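Amino acid ABC transporter, periplasmic amino acid-binding protein, putative (Streptococcus pneumoniae, PDB 4I62) binds L-arginine and, as a family 3 solute-binding protein probably anchored to the membrane as a lipoprotein, presumably hands it to an ABC transporter for uptake. Local coordinates at residues Y126-N130 / D224-A228; A50-K56 / A262-S266; S110-R115 / K157-Q161. All blocks are in the same frame, centred on the assembly; numbering follows the deposited sequence.

Contact 1 of 3, residues Y126-N130 / D224-A228; sequences YTAKN and DDSYA
Y227 N donates to Y126 O at 2.8 Å, and on the other side of the T127–S226 pair A128 N donates to D225 O at 3.0 Å, almost straight, with 169° at the hydrogen. Beyond the second bond one water carries the pairing on: it donates to A128 O and accepts from D225 N. T127 and S226 form the antiparallel non-hydrogen-bonded pair in the middle, where S226 CA also approaches Y126 O (3.2 Å). These are two connecting strands of the type II periplasmic binding protein fold, running past each other between the lobes where the hinge is expected. The D225 side chain crosses that of N130 at about a right angle, the carboxylate and amide planes 15° apart, yet the strongest polar partners of these groups lie outside: D225 OD1 holds S110 OG and N130 OD1 takes Q161 NE2. On one face, in the conformer given, T127 CG2 lies next to S226 OG. On the other, Y126 and Y227 lie side by side and point the same way, Y126 CD2 sitting over the rim of the Y227 ring with the planes inclined by 35°. F52 meets both rings edge-to-face, and Y227 OH bonds to E198.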
loop_
_atom_site.group_PDB
_atom_site.type_symbol
_atom_site.label_atom_id
_atom_site.label_comp_id
_atom_site.label_asym_id
_atom_site.label_seq_id
_atom_site.Cartn_x
_atom_site.Cartn_y
_atom_site.Cartn_z
ATOM N N TYR A 126 -3.176 7.006 7.542
ATOM C CA TYR A 126 -4.252 6.029 7.396
ATOM C C TYR A 126 -3.959 4.916 8.369
ATOM O O TYR A 126 -2.777 4.634 8.664
ATOM C CB TYR A 126 -4.261 5.432 5.982
ATOM C CG TYR A 126 -5.460 4.584 5.689
ATOM C CD1 TYR A 126 -6.659 5.182 5.355
ATOM C CD2 TYR A 126 -5.413 3.199 5.742
ATOM C CE1 TYR A 126 -7.798 4.434 5.099
ATOM C CE2 TYR A 126 -6.577 2.429 5.510
ATOM C CZ TYR A 126 -7.747 3.062 5.172
ATOM O OH TYR A 126 -8.889 2.323 4.911
ATOM N N THR A 127 -5.002 4.260 8.883
ATOM C CA THR A 127 -4.795 3.067 9.692
ATOM C C THR A 127 -5.645 1.939 9.183
ATOM O O THR A 127 -6.830 2.100 8.875
ATOM C CB THR A 127 -5.093 3.298 11.150
ATOM O OG1 THR A 127 -6.445 3.737 11.270
ATOM C CG2 THR A 127 -4.137 4.324 11.697
ATOM N N ALA A 128 -5.024 0.775 9.091
ATOM C CA ALA A 128 -5.629 -0.386 8.433
ATOM C C ALA A 128 -5.615 -1.632 9.308
ATOM O O ALA A 128 -4.787 -1.726 10.212
ATOM C CB ALA A 128 -4.893 -0.683 7.113
ATOM N N LYS A 129 -6.592 -2.519 9.096
ATOM C CA LYS A 129 -6.560 -3.898 9.613
ATOM C C LYS A 129 -6.173 -4.850 8.480
ATOM O O LYS A 129 -6.465 -4.613 7.311
ATOM C CB LYS A 129 -7.919 -4.342 10.199
ATOM C CG LYS A 129 -8.365 -3.557 11.434
ATOM C CD LYS A 129 -9.699 -4.060 11.948
ATOM C CE LYS A 129 -10.091 -3.381 13.259
ATOM N NZ LYS A 129 -11.432 -3.838 13.728
ATOM N N ASN A 130 -5.546 -5.966 8.834
ATOM C CA ASN A 130 -5.251 -7.028 7.886
ATOM C C ASN A 130 -6.399 -8.009 7.737
ATOM O O ASN A 130 -7.050 -8.363 8.720
ATOM C CB ASN A 130 -3.970 -7.743 8.305
ATOM C CG ASN A 130 -2.770 -6.854 8.080
ATOM O OD1 ASN A 130 -2.386 -6.629 6.957
ATOM N ND2 ASN A 130 -2.268 -6.227 9.153
ATOM N N ASP A 224 -0.487 -1.106 16.012
ATOM C CA ASP A 224 -0.953 -0.252 14.920
ATOM C C ASP A 224 -0.350 -0.614 13.567
ATOM O O ASP A 224 0.850 -0.832 13.461
ATOM C CB ASP A 224 -0.554 1.200 15.205
ATOM C CG ASP A 224 -1.370 1.835 16.319
ATOM O OD1 ASP A 224 -2.084 1.102 17.045
ATOM O OD2 ASP A 224 -1.282 3.083 16.462
ATOM N N ASP A 225 -1.184 -0.673 12.536
ATOM C CA ASP A 225 -0.713 -0.689 11.174
ATOM C C ASP A 225 -1.108 0.654 10.566
ATOM O O ASP A 225 -2.241 0.812 10.081
ATOM C CB ASP A 225 -1.375 -1.837 10.418
ATOM C CG ASP A 225 -0.886 -1.961 8.988
ATOM O OD1 ASP A 225 -0.006 -1.165 8.561
ATOM O OD2 ASP A 225 -1.380 -2.881 8.302
ATOM N N SER A 226 -0.194 1.602 10.621
ATOM C CA SER A 226 -0.447 2.950 10.127
ATOM C C SER A 226 0.415 3.279 8.932
ATOM O O SER A 226 1.631 3.024 8.933
ATOM C CB SER A 226 -0.147 3.955 11.227
ATOM O OG SER A 226 -1.020 3.735 12.325
ATOM N N TYR A 227 -0.212 3.828 7.875
ATOM C CA TYR A 227 0.524 4.244 6.706
ATOM C C TYR A 227 1.137 5.639 6.927
ATOM O O TYR A 227 0.526 6.504 7.552
ATOM C CB TYR A 227 -0.376 4.355 5.475
ATOM C CG TYR A 227 -0.975 3.106 4.927
ATOM C CD1 TYR A 227 -0.662 1.851 5.422
ATOM C CD2 TYR A 227 -1.889 3.211 3.876
ATOM C CE1 TYR A 227 -1.259 0.693 4.859
ATOM C CE2 TYR A 227 -2.480 2.092 3.325
ATOM C CZ TYR A 227 -2.169 0.846 3.822
ATOM O OH TYR A 227 -2.772 -0.250 3.218
ATOM N N ALA A 228 2.339 5.815 6.376
ATOM C CA ALA A 228 3.048 7.077 6.472
ATOM C C ALA A 228 3.931 7.245 5.243
ATOM O O ALA A 228 4.199 6.277 4.496
ATOM C CB ALA A 228 3.852 7.125 7.754
HETATM O O HOH W 1 -4.233 -1.395 12.755
#

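Contact 2 of 3, residues A50-K56 / A262-S266; sequences APFEYQK and AFKAS
K56 NZ reaches A265 O at 2.9 Å, coming in the carbonyl plane onto a lone pair, while Y54 OH lies 2.7 Å from A262 O, at most a weak hydrogen bond. Both belong to one side of a β-hairpin, 54-58 with 61-65, that closes over the C-terminal turn of helix 254-265. A262 O also receives a weak bond from S266 N. F263 O is gripped twice from within its own segment: S266 N donates to it, and S266 OG, turned back by a chi1 of 78°, does so at 2.7 Å. The carbonyl of S266 is taken by N208 ND2. On the strand side, K56 runs out extended, its chain anti to the backbone N at chi1 -177°, and bends only at the last torsion to bring the ammonium to the helix. P51 follows a cis peptide bond, and its CB packs on the helix backbone, 3.6 Å from F263 N, with A262 CB and F263 CB each 4.0 Å away. P51 CD comes to the edge of the F263 ring, near its plane, and the F263 side chain also touches K203 and E207 of helix 199-208. A50 CB touches S266 CB, and that same S266 CB sits over one face of the Y54 ring in a CH-pi contact, 3.8 Å from its centroid and 24° off the normal.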
loop_
_atom_site.group_PDB
_atom_site.type_symbol
_atom_site.label_atom_id
_atom_site.label_comp_id
_atom_site.label_asym_id
_atom_site.label_seq_id
_atom_site.Cartn_x
_atom_site.Cartn_y
_atom_site.Cartn_z
ATOM N N ALA A 50 -4.939 -0.379 -5.246
ATOM C CA ALA A 50 -6.104 0.488 -5.122
ATOM C C ALA A 50 -6.658 0.365 -3.698
ATOM O O ALA A 50 -6.730 -0.750 -3.155
ATOM C CB ALA A 50 -7.178 0.102 -6.128
ATOM N N PRO A 51 -7.114 1.469 -3.101
ATOM C CA PRO A 51 -7.357 2.796 -3.704
ATOM C C PRO A 51 -6.143 3.742 -3.689
ATOM O O PRO A 51 -6.229 4.860 -4.225
ATOM C CB PRO A 51 -8.476 3.376 -2.798
ATOM C CG PRO A 51 -8.170 2.763 -1.454
ATOM C CD PRO A 51 -7.752 1.355 -1.770
ATOM N N PHE A 52 -5.055 3.322 -3.059
ATOM C CA PHE A 52 -3.915 4.219 -2.800
ATOM C C PHE A 52 -3.143 4.564 -4.072
ATOM O O PHE A 52 -2.872 5.752 -4.358
ATOM C CB PHE A 52 -3.038 3.611 -1.701
ATOM C CG PHE A 52 -3.807 3.438 -0.431
ATOM C CD1 PHE A 52 -4.057 4.543 0.380
ATOM C CD2 PHE A 52 -4.407 2.217 -0.117
ATOM C CE1 PHE A 52 -4.853 4.428 1.501
ATOM C CE2 PHE A 52 -5.220 2.114 1.003
ATOM C CZ PHE A 52 -5.441 3.214 1.803
ATOM N N GLU A 53 -2.776 3.549 -4.859
ATOM C CA GLU A 53 -2.162 3.770 -6.182
ATOM C C GLU A 53 -2.493 2.576 -7.065
ATOM O O GLU A 53 -2.356 1.428 -6.627
ATOM C CB GLU A 53 -0.649 3.989 -6.099
ATOM C CG GLU A 53 0.101 2.964 -5.250
ATOM C CD GLU A 53 0.139 3.302 -3.780
ATOM O OE1 GLU A 53 0.128 4.550 -3.518
ATOM O OE2 GLU A 53 0.218 2.404 -2.896
ATOM N N TYR A 54 -2.882 2.846 -8.303
ATOM C CA TYR A 54 -3.266 1.774 -9.207
ATOM C C TYR A 54 -3.214 2.326 -10.618
ATOM O O TYR A 54 -3.075 3.532 -10.849
ATOM C CB TYR A 54 -4.652 1.215 -8.841
ATOM C CG TYR A 54 -5.810 2.210 -8.870
ATOM C CD1 TYR A 54 -6.041 3.048 -7.772
ATOM C CD2 TYR A 54 -6.688 2.287 -9.965
ATOM C CE1 TYR A 54 -7.104 3.910 -7.751
ATOM C CE2 TYR A 54 -7.742 3.185 -9.957
ATOM C CZ TYR A 54 -7.946 3.985 -8.853
ATOM O OH TYR A 54 -8.996 4.880 -8.815
ATOM N N GLN A 55 -3.319 1.411 -11.577
ATOM C CA GLN A 55 -3.375 1.775 -12.987
ATOM C C GLN A 55 -4.810 1.785 -13.453
ATOM O O GLN A 55 -5.549 0.797 -13.264
ATOM C CB GLN A 55 -2.561 0.813 -13.850
ATOM C CG GLN A 55 -1.071 0.816 -13.572
ATOM C CD GLN A 55 -0.313 -0.048 -14.556
ATOM O OE1 GLN A 55 -0.086 0.351 -15.699
ATOM N NE2 GLN A 55 0.064 -1.243 -14.129
ATOM N N LYS A 56 -5.205 2.879 -14.084
ATOM C CA LYS A 56 -6.552 3.013 -14.603
ATOM C C LYS A 56 -6.438 3.289 -16.088
ATOM O O LYS A 56 -5.646 4.143 -16.493
ATOM C CB LYS A 56 -7.236 4.197 -13.900
ATOM C CG LYS A 56 -8.677 4.413 -14.289
ATOM C CD LYS A 56 -9.284 5.540 -13.445
ATOM C CE LYS A 56 -10.699 5.912 -13.897
ATOM N NZ LYS A 56 -11.593 4.705 -13.882
ATOM N N ALA A 262 -11.023 7.625 -4.949
ATOM C CA ALA A 262 -10.105 6.721 -5.616
ATOM C C ALA A 262 -10.664 5.295 -5.605
ATOM O O ALA A 262 -10.492 4.539 -6.561
ATOM C CB ALA A 262 -8.754 6.773 -4.934
ATOM N N PHE A 263 -11.309 4.919 -4.504
ATOM C CA PHE A 263 -11.898 3.592 -4.407
ATOM C C PHE A 263 -12.989 3.428 -5.476
ATOM O O PHE A 263 -12.992 2.456 -6.238
ATOM C CB PHE A 263 -12.440 3.346 -2.998
ATOM C CG PHE A 263 -12.846 1.914 -2.762
ATOM C CD1 PHE A 263 -14.109 1.483 -3.103
ATOM C CD2 PHE A 263 -11.938 0.980 -2.263
ATOM C CE1 PHE A 263 -14.490 0.168 -2.901
ATOM C CE2 PHE A 263 -12.304 -0.344 -2.065
ATOM C CZ PHE A 263 -13.564 -0.747 -2.396
ATOM N N LYS A 264 -13.897 4.406 -5.558
ATOM C CA LYS A 264 -14.952 4.375 -6.559
ATOM C C LYS A 264 -14.395 4.310 -7.980
ATOM O O LYS A 264 -14.874 3.526 -8.795
ATOM C CB LYS A 264 -15.813 5.625 -6.433
ATOM C CG LYS A 264 -16.638 5.707 -5.162
ATOM C CD LYS A 264 -17.391 7.031 -5.081
ATOM C CE LYS A 264 -18.183 7.145 -3.778
ATOM N NZ LYS A 264 -19.192 6.055 -3.634
ATOM N N ALA A 265 -13.364 5.100 -8.270
ATOM C CA ALA A 265 -12.766 5.131 -9.613
ATOM C C ALA A 265 -11.974 3.858 -9.979
ATOM O O ALA A 265 -11.683 3.614 -11.161
ATOM C CB ALA A 265 -11.891 6.368 -9.784
ATOM N N SER A 266 -11.667 3.034 -8.974
ATOM C CA SER A 266 -10.966 1.766 -9.222
ATOM C C SER A 266 -11.898 0.616 -9.588
ATOM O O SER A 266 -11.427 -0.451 -10.005
ATOM C CB SER A 266 -10.129 1.371 -7.993
ATOM O OG SER A 266 -10.939 0.811 -6.946
#

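Contact 3 of 3, residues S110-R115 / K157-Q161; sequences SKTDER and KGSIQ. With ARG (arginine), chain B.
I160 CG2 covers one face of the R115 guanidinium, 3.6 Å above its plane and offset toward the rim, while the edge meets the carboxylate of the bound arginine and G158 O. R115 NH1 donates to the ligand's O at 2.8 Å, nearly straight at 174°, and NH2 to OXT at 3.0 Å. NH1 also donates to S110 O, on a lone pair in the carbonyl plane, a second bond that fixes the guanidinium's rotation; G158 O lies 3.2 Å from R115 NH2. The R115 chain runs extended from CG to NE, which carries the charge from the start of helix 113-116 to the ligand. That helix is N-capped by T112, whose OG1 accepts from R115 N, while T112 CG2 slides past I160 CG2 at 3.6 Å. I160 CD1 rests on S110 OG, which accepts from the ligand's N and also bonds D225. The two carboxylate oxygens are held by backbone too: S110 N donates to O, and I160 N to OXT at 2.8 Å. I160 N opens helix 160-168, N-capped by S159, whose OG accepts from E162 N and also bonds Q156 O, and this helix end would add to the pull on the negative charge. R115 from one lobe and a helix N-terminus from the other form the α-carboxylate site of the pocket between the lobes, consistent with the closed, ligand-bound form of this family.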
loop_
_atom_site.group_PDB
_atom_site.type_symbol
_atom_site.label_atom_id
_atom_site.label_comp_id
_atom_site.label_asym_id
_atom_site.label_seq_id
_atom_site.Cartn_x
_atom_site.Cartn_y
_atom_site.Cartn_z
ATOM N N SER A 110 3.483 0.981 5.516
ATOM C CA SER A 110 3.281 0.881 6.933
ATOM C C SER A 110 4.526 1.267 7.713
ATOM O O SER A 110 5.661 0.862 7.409
ATOM C CB SER A 110 2.986 -0.581 7.277
ATOM O OG SER A 110 1.814 -1.065 6.614
ATOM N N LYS A 111 4.328 2.000 8.821
ATOM C CA LYS A 111 5.443 2.181 9.767
ATOM C C LYS A 111 5.771 0.897 10.502
ATOM O O LYS A 111 4.873 0.141 10.920
ATOM C CB LYS A 111 5.114 3.178 10.855
ATOM C CG LYS A 111 4.864 4.477 10.303
ATOM C CD LYS A 111 4.573 5.507 11.390
ATOM C CE LYS A 111 5.687 5.615 12.403
ATOM N NZ LYS A 111 5.305 6.564 13.522
ATOM N N THR A 112 7.047 0.624 10.656
ATOM C CA THR A 112 7.462 -0.463 11.541
ATOM C C THR A 112 8.694 -0.012 12.300
ATOM O O THR A 112 9.359 0.937 11.894
ATOM C CB THR A 112 7.820 -1.736 10.781
ATOM O OG1 THR A 112 9.019 -1.520 10.046
ATOM C CG2 THR A 112 6.707 -2.202 9.846
ATOM N N ASP A 113 9.016 -0.689 13.396
ATOM C CA ASP A 113 10.213 -0.328 14.149
ATOM C C ASP A 113 11.463 -0.533 13.331
ATOM O O ASP A 113 12.355 0.311 13.357
ATOM C CB ASP A 113 10.306 -1.107 15.465
ATOM C CG ASP A 113 9.319 -0.607 16.504
ATOM O OD1 ASP A 113 8.687 0.446 16.271
ATOM O OD2 ASP A 113 9.190 -1.256 17.570
ATOM N N GLU A 114 11.534 -1.623 12.581
ATOM C CA GLU A 114 12.696 -1.831 11.747
ATOM C C GLU A 114 12.829 -0.719 10.716
ATOM O O GLU A 114 13.916 -0.167 10.500
ATOM C CB GLU A 114 12.643 -3.202 11.082
ATOM C CG GLU A 114 13.065 -4.319 12.011
ATOM C CD GLU A 114 14.456 -4.095 12.583
ATOM O OE1 GLU A 114 15.432 -4.063 11.796
ATOM O OE2 GLU A 114 14.573 -3.942 13.819
ATOM N N ARG A 115 11.721 -0.375 10.064
ATOM C CA ARG A 115 11.794 0.685 9.079
ATOM C C ARG A 115 12.139 2.052 9.694
ATOM O O ARG A 115 12.861 2.833 9.073
ATOM C CB ARG A 115 10.488 0.751 8.289
ATOM C CG ARG A 115 10.288 -0.433 7.312
ATOM C CD ARG A 115 8.858 -0.444 6.758
ATOM N NE ARG A 115 8.627 -1.565 5.839
ATOM C CZ ARG A 115 7.493 -1.774 5.205
ATOM N NH1 ARG A 115 6.444 -0.983 5.433
ATOM N NH2 ARG A 115 7.394 -2.806 4.345
ATOM N N LYS A 157 5.828 -9.666 -1.833
ATOM C CA LYS A 157 7.228 -9.604 -1.449
ATOM C C LYS A 157 7.614 -8.214 -0.960
ATOM O O LYS A 157 7.305 -7.207 -1.629
ATOM C CB LYS A 157 8.102 -9.987 -2.632
ATOM C CG LYS A 157 9.533 -10.338 -2.241
ATOM C CD LYS A 157 10.424 -10.523 -3.482
ATOM C CE LYS A 157 11.795 -11.070 -3.132
ATOM N NZ LYS A 157 12.458 -10.241 -2.103
ATOM N N GLY A 158 8.283 -8.154 0.197
ATOM C CA GLY A 158 8.710 -6.878 0.760
ATOM C C GLY A 158 7.685 -6.234 1.672
ATOM O O GLY A 158 7.978 -5.169 2.229
ATOM N N SER A 159 6.513 -6.843 1.811
ATOM C CA SER A 159 5.452 -6.230 2.624
ATOM C C SER A 159 5.483 -6.717 4.071
ATOM O O SER A 159 6.005 -7.807 4.380
ATOM C CB SER A 159 4.081 -6.551 2.020
ATOM O OG SER A 159 3.718 -7.919 2.205
ATOM N N ILE A 160 4.825 -5.957 4.954
ATOM C CA ILE A 160 4.680 -6.424 6.317
ATOM C C ILE A 160 3.752 -7.636 6.404
ATOM O O ILE A 160 3.817 -8.400 7.372
ATOM C CB ILE A 160 4.248 -5.305 7.288
ATOM C CG1 ILE A 160 2.818 -4.842 7.056
ATOM C CG2 ILE A 160 5.202 -4.106 7.228
ATOM C CD1 ILE A 160 2.234 -4.122 8.251
ATOM N N GLN A 161 2.909 -7.828 5.410
ATOM C CA GLN A 161 2.071 -9.021 5.356
ATOM C C GLN A 161 2.925 -10.260 5.151
ATOM O O GLN A 161 2.639 -11.325 5.740
ATOM C CB GLN A 161 1.045 -8.888 4.226
ATOM C CG GLN A 161 -0.086 -7.883 4.527
ATOM C CD GLN A 161 0.384 -6.442 4.590
ATOM O OE1 GLN A 161 1.232 -5.989 3.802
ATOM N NE2 GLN A 161 -0.167 -5.693 5.523
HETATM N N ARG B . 1.357 -1.695 3.918
HETATM C CA ARG B . 2.255 -2.787 3.462
HETATM C C ARG B . 3.719 -2.463 3.751
HETATM O O ARG B . 4.052 -1.278 3.962
HETATM C CB ARG B . 2.008 -3.127 2.004
HETATM C CG ARG B . 2.138 -1.922 1.068
HETATM C CD ARG B . 2.172 -2.337 -0.388
HETATM N NE ARG B . 1.986 -1.174 -1.238
HETATM C CZ ARG B . 1.996 -1.188 -2.555
HETATM N NH1 ARG B . 1.828 -0.055 -3.229
HETATM N NH2 ARG B . 2.185 -2.334 -3.207
HETATM O OXT ARG B . 4.543 -3.435 3.712
#

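In the fold
All three contacts are partly buried, but they differ in what holds them. Contact 1 rests on strand backbones and paired rings. Contact 2 joins a hairpin to a helix through side-chain donors on main-chain carbonyls, and contact 3 is bridged largely by the ligand, with little direct polar bonding between its segments. Contacts 1 and 3 adjoin, their segments alternating along the chain: side chains of the connecting strands hydrogen-bond to both segments of contact 3, and A228 CB packs on K111 CG at 3.8 Å, so the strands are tied to the α-carboxylate site. Contact 2 reaches contact 1 through F52, whose CZ packs on Y227 CE2 at 3.5 Å. It does not touch contact 3, about 22 Å away between centres, yet its E53 binds the guanidinium end of the same ligand.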